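Local atomic coordinates of mandelate racemase/muconate lactonizing enzyme family protein (Sulfitobacter sp. NAS-14.1, PDB entry 3T4W), a protein that is of unknown substrate but, as an enolase-superfamily member, probably acts by metal-assisted removal of a proton alpha to a carboxylate. Residues R98-G103 / T111-F116; E145-Y150 / L354-I359; G192-R197 / L408-A413. All coordinates share one frame; numbering follows the deposited sequence.

Contact 1 (R98-G103 / T111-F116); sequences RAYSSG and TVMGAF
The Phe116 ring meets the methyl of Ala99 at an oblique angle, CD1 lying 3.8 Å from Ala99 CB, while the Tyr100 ring receives the sulfur of Met113 at its edge, near the ring plane, with Tyr100 CD1 4.2 Å from Met113 SD. These two aromatic contacts join helix 92-101 to the start of helix 110-130 in a helix-loop-helix unit of the N-terminal capping domain of the mandelate racemase/muconate lactonizing enzyme family. Both rings have further neighbours: Tyr96 lies nearly parallel to the Tyr100 ring, and Met95, Tyr96 and Met84 pack on Phe116. The Tyr100 hydroxyl points out of the helix pair and is hydrogen-bonded to Asp262 of the second subunit, so one side chain serves the domain at the ring edge and the contact with the second subunit at its end.

The interface is small (186 Å² buried) and held by van der Waals contact, with no hydrogen bond across it. Ala99 brings the backbones near, its CA being 7.0 Å from that of Phe116. Phe116 CG stands opposite its own backbone N (chi1 174°), which directs the ring back onto Ala99. Met113 is bent at chi2 and chi3 so that its methyl turns toward the backbone of helix 92-101, where CE comes to 4.0 Å from Tyr100 N. Val112 adds a contact, its CG1 branch 4.1 Å from Ala99 O, which accepts a hydrogen bond from Ser102 N.

Contact 2 (E145-Y150 / L354-I359); sequences ERVRGY and LMCECI
Tyr150 lies across strand 356-358 with one ring face over the backbone of Glu357, whose CA is 3.7 Å from the ring centroid in a CH-pi contact. With Met355 and Arg148 it carries most of the buried surface where strand 146-152 pairs in parallel with strand 356-358, the first and last parallel strands of the modified TIM barrel, (beta/alpha)7beta, of the enolase superfamily. Tyr150 CG is wedged between its backbone N and carbonyl carbon (chi1 77°), which lays the ring over the neighbouring strand. Met355 SD approaches the same ring obliquely, 4.4 Å from the centroid, as a Met-aromatic contact, and the two side chains cross at about a right angle.

From that sulfur the bend at chi3 swings the Met355 methyl toward one face of the Arg148 guanidinium, although their spacing in the model is too short to trust. Arg148 is extended from CG to NE and spends its polar end elsewhere, in a salt bridge to Asp226 and a hydrogen bond to Thr184. Beneath the side chains the strands are laced by three backbone bonds: Cys356 N to Arg148 O (2.9 Å, 161° at the hydrogen), Tyr150 N to Cys356 O (3.0 Å) and Cys358 N to Tyr150 O.

The Tyr150 hydroxyl sits beside the Glu357 carboxylate, yet the angles do not make a hydrogen bond. Glu357 OE1 instead accepts from Leu333 N and OE2 forms a salt bridge with Lys187, to which Tyr150 OH is hydrogen-bonded, so the seam where the barrel closes probably helps fix the position of the Lys187 side chain.

Contact 3 (G192-R197 / L408-A413); sequences GPYTMR and LEMQEA
Met410 CE reaches 3.6 Å from Tyr194 CB, the methyl approaching the tyrosine obliquely, while Tyr194 CE2 comes to 3.3 Å from Glu409 O. Alongside, Met196 N gives a nearly straight bond to Gln411 O (3.1 Å, 167° at the hydrogen), the one regular backbone link between these loops. Farther along, Arg197 NE and NH2 both make weak bonds to Glu412 O, and the Met196 methyl lies against Glu412 CG.

Gln411 spreads its amide against the Pro193 ring, OE1 being 3.5 Å from Pro193 CB. Its extended chain also lets NE2 reach Ala413 O (2.9 Å), from above the carbonyl plane. With an alanine at Gln411, the Ala413 carbonyl would probably lose this donor and Pro193 the amide lying against it, leaving segment 411-413 less constrained.

Neighbouring subunits probably help to position the shell: Glu412 forms a salt bridge with Arg98 of the second subunit, and Arg197 NH1 donates to Met143 O of the fourth subunit. Leu408 also touches Tyr63 of its own chain, consistent with the enolase-superfamily fold, in which the chain's end returns to the capping domain over the mouth of the barrel.

Overall arrangement
From the N terminus, contact 1 comes first and closes a short loop between helices 92-101 and 110-130 of the capping domain, before either other contact opens. Helix 110-130 then leads into strand 146-152, where contact 2 begins; it closes some two hundred residues later at strand 356-358, bringing the first and last parallel strands of the barrel side by side. Contact 3 opens within that span, after strand 185-188, and closes beyond it in the C-terminal tail, so contacts 2 and 3 cross along the chain. None touches another: the nearest atoms of contacts 2 and 3 are about 10 Å apart. Contacts 1 and 3 both meet the second subunit, tying capping helices, barrel loop and tail into the assembly.

Contact 1 (R98-G103 / T111-F116)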
loop_
_atom_site.group_PDB
_atom_site.type_symbol
_atom_site.label_atom_id
_atom_site.label_comp_id
_atom_site.label_asym_id
_atom_site.label_seq_id
_atom_site.Cartn_x
_atom_site.Cartn_y
_atom_site.Cartn_z
ATOM N N ARG A 98 -16.494 19.197 25.811
ATOM C CA ARG A 98 -15.954 19.510 27.140
ATOM C C ARG A 98 -15.463 18.259 27.865
ATOM O O ARG A 98 -14.363 18.238 28.413
ATOM C CB ARG A 98 -17.012 20.178 28.016
ATOM C CG ARG A 98 -17.347 21.612 27.668
ATOM C CD ARG A 98 -18.532 22.063 28.506
ATOM N NE ARG A 98 -18.913 23.450 28.264
ATOM C CZ ARG A 98 -20.077 23.979 28.637
ATOM N NH1 ARG A 98 -20.981 23.231 29.255
ATOM N NH2 ARG A 98 -20.342 25.253 28.384
ATOM N N ALA A 99 -16.299 17.225 27.881
ATOM C CA ALA A 99 -15.968 15.978 28.563
ATOM C C ALA A 99 -14.812 15.244 27.880
ATOM O O ALA A 99 -13.860 14.825 28.537
ATOM C CB ALA A 99 -17.204 15.082 28.657
ATOM N N TYR A 100 -14.918 15.095 26.561
ATOM C CA TYR A 100 -13.889 14.477 25.728
ATOM C C TYR A 100 -12.529 15.129 25.941
ATOM O O TYR A 100 -11.486 14.459 25.894
ATOM C CB TYR A 100 -14.281 14.602 24.253
ATOM C CG TYR A 100 -13.416 13.817 23.292
ATOM C CD1 TYR A 100 -13.450 12.426 23.271
ATOM C CD2 TYR A 100 -12.582 14.466 22.384
ATOM C CE1 TYR A 100 -12.669 11.703 22.389
ATOM C CE2 TYR A 100 -11.798 13.750 21.492
ATOM C CZ TYR A 100 -11.847 12.368 21.503
ATOM O OH TYR A 100 -11.072 11.648 20.624
ATOM N N SER A 101 -12.543 16.437 26.183
ATOM C CA SER A 101 -11.302 17.199 26.296
ATOM C C SER A 101 -10.828 17.374 27.725
ATOM O O SER A 101 -9.732 17.877 27.954
ATOM C CB SER A 101 -11.467 18.573 25.657
ATOM O OG SER A 101 -11.812 18.448 24.295
ATOM N N SER A 102 -11.657 16.957 28.679
ATOM C CA SER A 102 -11.432 17.238 30.099
ATOM C C SER A 102 -9.991 17.022 30.575
ATOM O O SER A 102 -9.426 15.940 30.422
ATOM C CB SER A 102 -12.394 16.416 30.957
ATOM O OG SER A 102 -12.404 16.880 32.294
ATOM N N GLY A 103 -9.407 18.065 31.156
ATOM C CA GLY A 103 -8.095 17.966 31.775
ATOM C C GLY A 103 -6.951 17.910 30.785
ATOM O O GLY A 103 -5.889 17.360 31.079
ATOM N N THR A 111 -13.256 5.535 30.970
ATOM C CA THR A 111 -14.011 5.711 32.216
ATOM C C THR A 111 -14.837 7.008 32.246
ATOM O O THR A 111 -16.017 6.985 32.593
ATOM C CB THR A 111 -13.111 5.608 33.483
ATOM O OG1 THR A 111 -12.975 4.235 33.862
ATOM C CG2 THR A 111 -13.728 6.364 34.648
ATOM N N VAL A 112 -14.223 8.131 31.879
ATOM C CA VAL A 112 -14.946 9.395 31.839
ATOM C C VAL A 112 -16.080 9.297 30.824
ATOM O O VAL A 112 -17.229 9.644 31.106
ATOM C CB VAL A 112 -14.023 10.579 31.490
ATOM C CG1 VAL A 112 -14.841 11.820 31.202
ATOM C CG2 VAL A 112 -13.055 10.852 32.620
ATOM N N MET A 113 -15.758 8.788 29.648
ATOM C CA MET A 113 -16.741 8.679 28.589
ATOM C C MET A 113 -17.882 7.737 28.958
ATOM O O MET A 113 -19.010 7.900 28.489
ATOM C CB MET A 113 -16.071 8.257 27.283
ATOM C CG MET A 113 -16.681 8.915 26.074
ATOM S SD MET A 113 -16.289 10.672 25.824
ATOM C CE MET A 113 -15.900 11.318 27.450
ATOM N N GLY A 114 -17.595 6.755 29.805
ATOM C CA GLY A 114 -18.642 5.884 30.294
ATOM C C GLY A 114 -19.594 6.698 31.147
ATOM O O GLY A 114 -20.810 6.511 31.096
ATOM N N ALA A 115 -19.035 7.609 31.940
ATOM C CA ALA A 115 -19.845 8.456 32.802
ATOM C C ALA A 115 -20.665 9.411 31.947
ATOM O O ALA A 115 -21.861 9.558 32.154
ATOM C CB ALA A 115 -18.971 9.231 33.788
ATOM N N PHE A 116 -20.016 10.047 30.975
ATOM C CA PHE A 116 -20.699 11.015 30.133
ATOM C C PHE A 116 -21.825 10.396 29.326
ATOM O O PHE A 116 -22.864 11.024 29.120
ATOM C CB PHE A 116 -19.739 11.723 29.183
ATOM C CG PHE A 116 -20.434 12.615 28.199
ATOM C CD1 PHE A 116 -20.840 13.886 28.564
ATOM C CD2 PHE A 116 -20.702 12.179 26.914
ATOM C CE1 PHE A 116 -21.490 14.709 27.658
ATOM C CE2 PHE A 116 -21.354 13.001 26.008
ATOM C CZ PHE A 116 -21.746 14.267 26.382
#

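Contact 2 (E145-Y150 / L354-I359)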
loop_
_atom_site.group_PDB
_atom_site.type_symbol
_atom_site.label_atom_id
_atom_site.label_comp_id
_atom_site.label_asym_id
_atom_site.label_seq_id
_atom_site.Cartn_x
_atom_site.Cartn_y
_atom_site.Cartn_z
ATOM N N GLU A 145 -40.008 1.210 11.372
ATOM C CA GLU A 145 -41.195 1.026 12.191
ATOM C C GLU A 145 -40.927 -0.021 13.268
ATOM O O GLU A 145 -41.360 0.123 14.412
ATOM C CB GLU A 145 -42.405 0.657 11.329
ATOM C CG GLU A 145 -42.629 1.636 10.185
ATOM C CD GLU A 145 -44.049 1.624 9.652
ATOM O OE1 GLU A 145 -44.269 2.145 8.534
ATOM O OE2 GLU A 145 -44.947 1.102 10.347
ATOM N N ARG A 146 -40.194 -1.062 12.897
ATOM C CA ARG A 146 -39.834 -2.120 13.828
ATOM C C ARG A 146 -38.342 -2.393 13.749
ATOM O O ARG A 146 -37.683 -2.048 12.766
ATOM C CB ARG A 146 -40.599 -3.400 13.506
ATOM C CG ARG A 146 -42.056 -3.349 13.869
ATOM C CD ARG A 146 -42.874 -4.293 12.993
ATOM N NE ARG A 146 -42.815 -5.680 13.441
ATOM C CZ ARG A 146 -42.098 -6.629 12.849
ATOM N NH1 ARG A 146 -42.114 -7.868 13.328
ATOM N NH2 ARG A 146 -41.367 -6.340 11.779
ATOM N N VAL A 147 -37.813 -3.024 14.786
ATOM C CA VAL A 147 -36.402 -3.352 14.820
ATOM C C VAL A 147 -36.207 -4.830 15.141
ATOM O O VAL A 147 -36.805 -5.367 16.080
ATOM C CB VAL A 147 -35.643 -2.480 15.837
ATOM C CG1 VAL A 147 -34.197 -2.966 15.994
ATOM C CG2 VAL A 147 -35.690 -1.022 15.408
ATOM N N ARG A 148 -35.387 -5.481 14.326
ATOM C CA ARG A 148 -35.038 -6.875 14.507
ATOM C C ARG A 148 -34.288 -7.036 15.821
ATOM O O ARG A 148 -33.393 -6.250 16.140
ATOM C CB ARG A 148 -34.163 -7.332 13.339
ATOM C CG ARG A 148 -34.118 -8.824 13.115
ATOM C CD ARG A 148 -33.216 -9.144 11.929
ATOM N NE ARG A 148 -32.808 -10.542 11.931
ATOM C CZ ARG A 148 -31.890 -11.065 11.125
ATOM N NH1 ARG A 148 -31.259 -10.304 10.240
ATOM N NH2 ARG A 148 -31.594 -12.354 11.219
ATOM N N GLY A 149 -34.667 -8.046 16.592
ATOM C CA GLY A 149 -34.012 -8.302 17.855
ATOM C C GLY A 149 -33.273 -9.621 17.858
ATOM O O GLY A 149 -33.512 -10.488 17.018
ATOM N N TYR A 150 -32.354 -9.770 18.800
ATOM C CA TYR A 150 -31.763 -11.072 19.049
ATOM C C TYR A 150 -31.495 -11.259 20.527
ATOM O O TYR A 150 -31.412 -10.286 21.279
ATOM C CB TYR A 150 -30.486 -11.273 18.231
ATOM C CG TYR A 150 -29.248 -10.562 18.737
ATOM C CD1 TYR A 150 -28.970 -9.256 18.359
ATOM C CD2 TYR A 150 -28.336 -11.214 19.554
ATOM C CE1 TYR A 150 -27.826 -8.607 18.800
ATOM C CE2 TYR A 150 -27.191 -10.578 19.995
ATOM C CZ TYR A 150 -26.939 -9.275 19.616
ATOM O OH TYR A 150 -25.801 -8.639 20.057
ATOM N N LEU A 354 -28.715 -3.410 11.800
ATOM C CA LEU A 354 -28.777 -4.857 11.625
ATOM C C LEU A 354 -29.784 -5.480 12.590
ATOM O O LEU A 354 -30.793 -6.049 12.176
ATOM C CB LEU A 354 -27.398 -5.487 11.824
ATOM C CG LEU A 354 -27.355 -7.018 11.825
ATOM C CD1 LEU A 354 -28.160 -7.575 10.674
ATOM C CD2 LEU A 354 -25.918 -7.523 11.768
ATOM N N MET A 355 -29.497 -5.372 13.881
ATOM C CA MET A 355 -30.377 -5.914 14.908
ATOM C C MET A 355 -29.960 -5.400 16.276
ATOM O O MET A 355 -28.839 -4.926 16.455
ATOM C CB MET A 355 -30.362 -7.446 14.887
ATOM C CG MET A 355 -28.964 -8.056 14.887
ATOM S SD MET A 355 -28.986 -9.863 14.851
ATOM C CE MET A 355 -30.071 -10.148 13.459
ATOM N N CYS A 356 -30.866 -5.499 17.237
ATOM C CA CYS A 356 -30.606 -5.047 18.593
ATOM C C CYS A 356 -30.496 -6.221 19.557
ATOM O O CYS A 356 -31.368 -7.098 19.586
ATOM C CB CYS A 356 -31.725 -4.112 19.053
ATOM S SG CYS A 356 -31.472 -2.388 18.613
ATOM N N GLU A 357 -29.422 -6.237 20.340
ATOM C CA GLU A 357 -29.272 -7.226 21.402
ATOM C C GLU A 357 -30.411 -7.066 22.405
ATOM O O GLU A 357 -30.770 -5.950 22.781
ATOM C CB GLU A 357 -27.908 -7.090 22.096
ATOM C CG GLU A 357 -27.574 -8.251 23.033
ATOM C CD GLU A 357 -26.073 -8.488 23.177
ATOM O OE1 GLU A 357 -25.296 -7.514 23.116
ATOM O OE2 GLU A 357 -25.665 -9.655 23.350
ATOM N N CYS A 358 -30.989 -8.185 22.823
ATOM C CA CYS A 358 -32.095 -8.150 23.769
ATOM C C CYS A 358 -31.871 -9.103 24.938
ATOM O O CYS A 358 -31.249 -10.158 24.794
ATOM C CB CYS A 358 -33.414 -8.482 23.078
ATOM S SG CYS A 358 -33.985 -7.233 21.921
ATOM N N ILE A 359 -32.388 -8.715 26.098
ATOM C CA ILE A 359 -32.309 -9.539 27.290
ATOM C C ILE A 359 -33.636 -9.468 28.025
ATOM O O ILE A 359 -33.950 -8.454 28.646
ATOM C CB ILE A 359 -31.196 -9.058 28.227
ATOM C CG1 ILE A 359 -29.877 -8.935 27.459
ATOM C CG2 ILE A 359 -31.068 -9.995 29.421
ATOM C CD1 ILE A 359 -28.692 -8.581 28.317
#

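Contact 3 (G192-R197 / L408-A413)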
loop_
_atom_site.group_PDB
_atom_site.type_symbol
_atom_site.label_atom_id
_atom_site.label_comp_id
_atom_site.label_asym_id
_atom_site.label_seq_id
_atom_site.Cartn_x
_atom_site.Cartn_y
_atom_site.Cartn_z
ATOM N N GLY A 192 -14.669 -20.948 25.398
ATOM C CA GLY A 192 -13.821 -20.914 26.573
ATOM C C GLY A 192 -13.703 -19.531 27.184
ATOM O O GLY A 192 -14.214 -18.557 26.633
ATOM N N PRO A 193 -13.024 -19.436 28.333
ATOM C CA PRO A 193 -12.971 -18.192 29.103
ATOM C C PRO A 193 -11.941 -17.203 28.572
ATOM O O PRO A 193 -10.902 -17.593 28.043
ATOM C CB PRO A 193 -12.560 -18.692 30.490
ATOM C CG PRO A 193 -11.600 -19.774 30.153
ATOM C CD PRO A 193 -12.329 -20.524 29.047
ATOM N N TYR A 194 -12.252 -15.921 28.707
ATOM C CA TYR A 194 -11.302 -14.867 28.413
ATOM C C TYR A 194 -10.566 -14.580 29.704
ATOM O O TYR A 194 -11.168 -14.591 30.770
ATOM C CB TYR A 194 -12.045 -13.621 27.952
ATOM C CG TYR A 194 -13.360 -13.413 28.678
ATOM C CD1 TYR A 194 -14.514 -14.065 28.259
ATOM C CD2 TYR A 194 -13.444 -12.570 29.782
ATOM C CE1 TYR A 194 -15.721 -13.881 28.912
ATOM C CE2 TYR A 194 -14.651 -12.378 30.445
ATOM C CZ TYR A 194 -15.782 -13.040 30.004
ATOM O OH TYR A 194 -16.976 -12.867 30.654
ATOM N N THR A 195 -9.266 -14.333 29.616
ATOM C CA THR A 195 -8.482 -14.086 30.813
ATOM C C THR A 195 -7.744 -12.757 30.755
ATOM O O THR A 195 -7.509 -12.196 29.682
ATOM C CB THR A 195 -7.465 -15.212 31.069
ATOM O OG1 THR A 195 -6.215 -14.898 30.434
ATOM C CG2 THR A 195 -8.002 -16.539 30.540
ATOM N N MET A 196 -7.390 -12.276 31.939
ATOM C CA MET A 196 -6.579 -11.087 32.135
ATOM C C MET A 196 -5.244 -11.136 31.374
ATOM O O MET A 196 -4.559 -10.120 31.228
ATOM C CB MET A 196 -6.366 -10.922 33.650
ATOM C CG MET A 196 -5.026 -10.386 34.102
ATOM S SD MET A 196 -3.746 -11.649 34.321
ATOM C CE MET A 196 -4.680 -12.971 35.063
ATOM N N ARG A 197 -4.898 -12.317 30.863
ATOM C CA ARG A 197 -3.562 -12.565 30.323
ATOM C C ARG A 197 -3.346 -11.996 28.931
ATOM O O ARG A 197 -2.206 -11.755 28.525
ATOM C CB ARG A 197 -3.250 -14.066 30.321
ATOM C CG ARG A 197 -3.122 -14.636 31.712
ATOM C CD ARG A 197 -3.041 -16.153 31.750
ATOM N NE ARG A 197 -3.124 -16.597 33.138
ATOM C CZ ARG A 197 -2.128 -16.481 34.012
ATOM N NH1 ARG A 197 -0.966 -15.959 33.628
ATOM N NH2 ARG A 197 -2.287 -16.886 35.265
ATOM N N LEU A 408 -18.398 -7.061 35.149
ATOM C CA LEU A 408 -17.838 -8.195 34.428
ATOM C C LEU A 408 -16.418 -8.383 34.901
ATOM O O LEU A 408 -15.834 -7.473 35.480
ATOM C CB LEU A 408 -17.827 -7.933 32.924
ATOM C CG LEU A 408 -19.100 -8.202 32.136
ATOM C CD1 LEU A 408 -19.027 -7.546 30.764
ATOM C CD2 LEU A 408 -19.302 -9.695 32.011
ATOM N N GLU A 409 -15.850 -9.555 34.645
ATOM C CA GLU A 409 -14.500 -9.835 35.115
ATOM C C GLU A 409 -13.757 -10.793 34.195
ATOM O O GLU A 409 -14.350 -11.729 33.661
ATOM C CB GLU A 409 -14.543 -10.393 36.539
ATOM C CG GLU A 409 -14.699 -9.329 37.608
ATOM C CD GLU A 409 -14.979 -9.909 38.985
ATOM O OE1 GLU A 409 -15.234 -11.132 39.076
ATOM O OE2 GLU A 409 -14.950 -9.137 39.972
ATOM N N MET A 410 -12.463 -10.545 34.007
ATOM C CA MET A 410 -11.610 -11.469 33.263
ATOM C C MET A 410 -10.867 -12.355 34.251
ATOM O O MET A 410 -10.094 -11.867 35.077
ATOM C CB MET A 410 -10.623 -10.725 32.353
ATOM C CG MET A 410 -11.253 -9.619 31.535
ATOM S SD MET A 410 -10.271 -9.103 30.115
ATOM C CE MET A 410 -10.514 -10.508 29.032
ATOM N N GLN A 411 -11.111 -13.658 34.172
ATOM C CA GLN A 411 -10.551 -14.595 35.140
ATOM C C GLN A 411 -9.024 -14.567 35.163
ATOM O O GLN A 411 -8.375 -14.166 34.193
ATOM C CB GLN A 411 -11.044 -16.010 34.858
ATOM C CG GLN A 411 -10.241 -16.750 33.824
ATOM C CD GLN A 411 -10.706 -18.180 33.676
ATOM O OE1 GLN A 411 -11.874 -18.487 33.922
ATOM N NE2 GLN A 411 -9.796 -19.067 33.280
ATOM N N GLU A 412 -8.454 -15.007 36.278
ATOM C CA GLU A 412 -7.010 -14.985 36.440
ATOM C C GLU A 412 -6.344 -16.251 35.898
ATOM O O GLU A 412 -5.266 -16.193 35.304
ATOM C CB GLU A 412 -6.636 -14.758 37.908
ATOM C CG GLU A 412 -5.139 -14.795 38.156
ATOM C CD GLU A 412 -4.656 -13.694 39.089
ATOM O OE1 GLU A 412 -5.359 -12.670 39.243
ATOM O OE2 GLU A 412 -3.553 -13.856 39.653
ATOM N N ALA A 413 -6.993 -17.392 36.097
ATOM C CA ALA A 413 -6.447 -18.661 35.650
ATOM C C ALA A 413 -6.247 -18.662 34.140
ATOM O O ALA A 413 -7.059 -18.096 33.404
ATOM C CB ALA A 413 -7.367 -19.792 36.055
#